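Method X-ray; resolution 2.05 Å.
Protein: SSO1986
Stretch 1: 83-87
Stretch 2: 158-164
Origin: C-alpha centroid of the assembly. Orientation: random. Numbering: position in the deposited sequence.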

# COMPACT_ATOMS: atom_id res chain seq x y z
N GLY A 83 -8.83 8.20 -8.32
CA GLY A 83 -9.11 8.03 -9.72
C GLY A 83 -10.41 7.30 -9.96
O GLY A 83 -11.15 6.93 -9.01
N ILE A 84 -10.72 7.11 -11.23
CA ILE A 84 -11.93 6.39 -11.58
C ILE A 84 -11.50 5.05 -12.12
O ILE A 84 -10.34 4.88 -12.54
N LEU A 85 -12.43 4.11 -12.08
CA LEU A 85 -12.22 2.80 -12.64
C LEU A 85 -13.13 2.68 -13.84
O LEU A 85 -14.35 2.86 -13.74
N ILE A 86 -12.52 2.40 -14.99
CA ILE A 86 -13.25 2.32 -16.24
C ILE A 86 -12.82 1.08 -16.99
O ILE A 86 -11.71 0.59 -16.78
N SER A 87 -13.69 0.56 -17.85
CA SER A 87 -13.33 -0.56 -18.72
C SER A 87 -12.30 -0.12 -19.75
O SER A 87 -12.53 0.80 -20.55
N VAL A 158 -12.33 14.93 -20.84
CA VAL A 158 -12.09 13.56 -20.38
C VAL A 158 -13.40 12.85 -20.03
O VAL A 158 -13.79 11.93 -20.74
N LEU A 159 -14.08 13.28 -18.98
CA LEU A 159 -15.32 12.61 -18.56
C LEU A 159 -16.42 12.67 -19.64
O LEU A 159 -17.19 11.71 -19.82
N ALA A 160 -16.48 13.77 -20.37
CA ALA A 160 -17.44 13.95 -21.45
C ALA A 160 -17.13 13.07 -22.66
O ALA A 160 -18.00 12.85 -23.50
N LYS A 161 -15.90 12.57 -22.76
CA LYS A 161 -15.56 11.63 -23.81
C LYS A 161 -15.84 10.19 -23.38
O LYS A 161 -16.50 9.44 -24.14
N ILE A 162 -15.39 9.83 -22.19
CA ILE A 162 -15.61 8.50 -21.64
C ILE A 162 -17.11 8.26 -21.47
O ILE A 162 -17.62 7.23 -21.90
N TYR A 163 -17.80 9.21 -20.86
CA TYR A 163 -19.23 9.11 -20.59
C TYR A 163 -20.00 10.07 -21.50
O TYR A 163 -20.86 10.81 -21.02
N ALA A 164 -19.69 10.04 -22.79
CA ALA A 164 -20.31 10.93 -23.80
C ALA A 164 -21.85 10.91 -23.80
O ALA A 164 -22.48 11.96 -23.75

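When a helix packs over a β-strand, the two backbones rarely approach closely; the space between them is filled by side chains, and the alternation of the strand decides which of its residues can take part. The contact between stretches 83-87 and 158-164 of SSO1986 is a compact example. Strand 83-86 and helix 158-162 run in nearly the same direction, their axes inclined by 13° and no nearer than 12.2 Å. A gap of that width leaves the backbones out of hydrogen-bonding reach, and no hydrogen bond crosses between the stretches. Packing of side chains holds this interface, and it buries a modest 187 Å² over both sides.

At the apolar centre lie three isoleucines. Ile 84 and Ile 86, two residues apart on an extended strand, both direct their CA-to-CB bonds toward the helix, and Ile 162 directs its own toward the strand. The two strand residues adopt the same rotamer, chi1 p and chi2 t, so that each carries its CD1 methyl forward on an extended CG1 arm. Ile 162, with chi1 m and chi2 t, places its CD1 against both: this atom lies 4.1 Å from CD1 of Ile 84 and 4.0 Å from CD1 of Ile 86. These are ordinary van der Waals distances, and one methyl of the helix is thus shared between successive inward residues of the strand.

The register widens toward the start of the helical segment. The CA atoms of Ile 86 and Ile 162 are 8.5 Å apart, whereas those of Ile 84 and Leu 159 are separated by 9.9 Å. Leu 159 sets off sideways from its backbone, yet its m, t conformation brings the end of the side chain nearer, and its CD2 reaches to 3.9 Å from CD1 of Ile 84. That same Ile 84 methyl therefore touches both Leu 159 and Ile 162, residues three apart and so close to one turn of helix.

Tyr 163 closes the contact on its polar side. It is the first residue to leave helical phi/psi, although its N still donates to O of Leu 159 at 2.8 Å, continuing the helical pattern set by Ile 162 N to Val 158 O at 3.0 Å. Its CB points sideways, but with chi1 m and chi2 at -88° the ring extends to the strand. CD1 of Ile 84 sits at the ring edge, near its plane, 4.3 Å from CE2 of Tyr 163; CG2 of Ile 86 approaches obliquely, 4.4 Å from CZ of Tyr 163 and 3.5 Å from its OH. The hydroxyl finds its hydrogen-bonding partner elsewhere in the structure, so it can rest against these methyls without being left unsatisfied.

The remaining residues show the other half of the principle. Leu 85, between the two inward isoleucines, points away, and Gly 83 makes no contact. On the helix, Ala 160 and the exposed Lys 161 lie out of reach of the strand.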

# COMPACT_ATOMS: atom_id res chain seq x y z
CB ILE A 84 -12.81 7.16 -12.59
CG1 ILE A 84 -12.03 7.54 -13.86
CG2 ILE A 84 -13.42 8.39 -11.92
CD1 ILE A 84 -12.91 8.11 -14.94
CB LEU A 85 -12.54 1.72 -11.62
CG LEU A 85 -11.56 1.53 -10.47
CD1 LEU A 85 -12.20 0.69 -9.38
CD2 LEU A 85 -10.23 0.90 -10.96
CB ILE A 86 -13.01 3.57 -17.11
CG1 ILE A 86 -11.52 3.71 -17.50
CG2 ILE A 86 -13.52 4.83 -16.35
CD1 ILE A 86 -11.23 4.94 -18.34
CB SER A 87 -14.54 -1.17 -19.41
OG SER A 87 -14.12 -2.09 -20.39
CB VAL A 158 -11.07 13.51 -19.22
CG1 VAL A 158 -10.91 12.10 -18.68
CG2 VAL A 158 -9.74 14.04 -19.71
CB LEU A 159 -15.85 13.19 -17.24
CG LEU A 159 -14.98 13.02 -15.98
CD1 LEU A 159 -15.75 13.44 -14.73
CD2 LEU A 159 -14.46 11.60 -15.84
CB ALA A 160 -17.50 15.41 -21.86
CB LYS A 161 -14.11 11.81 -24.28
CG LYS A 161 -13.86 13.09 -25.08
CD LYS A 161 -15.12 13.64 -25.79
CE LYS A 161 -14.92 15.02 -26.42
NZ LYS A 161 -14.56 16.09 -25.42
CB ILE A 162 -14.91 8.28 -20.26
CG1 ILE A 162 -13.39 8.51 -20.36
CG2 ILE A 162 -15.13 6.86 -19.76
CD1 ILE A 162 -12.69 8.60 -18.97
CB TYR A 163 -19.52 9.45 -19.13
CG TYR A 163 -18.73 8.63 -18.14
CD1 TYR A 163 -19.21 7.41 -17.68
CD2 TYR A 163 -17.51 9.07 -17.66
CE1 TYR A 163 -18.49 6.66 -16.77
CE2 TYR A 163 -16.78 8.32 -16.75
CZ TYR A 163 -17.28 7.12 -16.31
OH TYR A 163 -16.56 6.36 -15.40
CB ALA A 164 -19.78 10.59 -25.20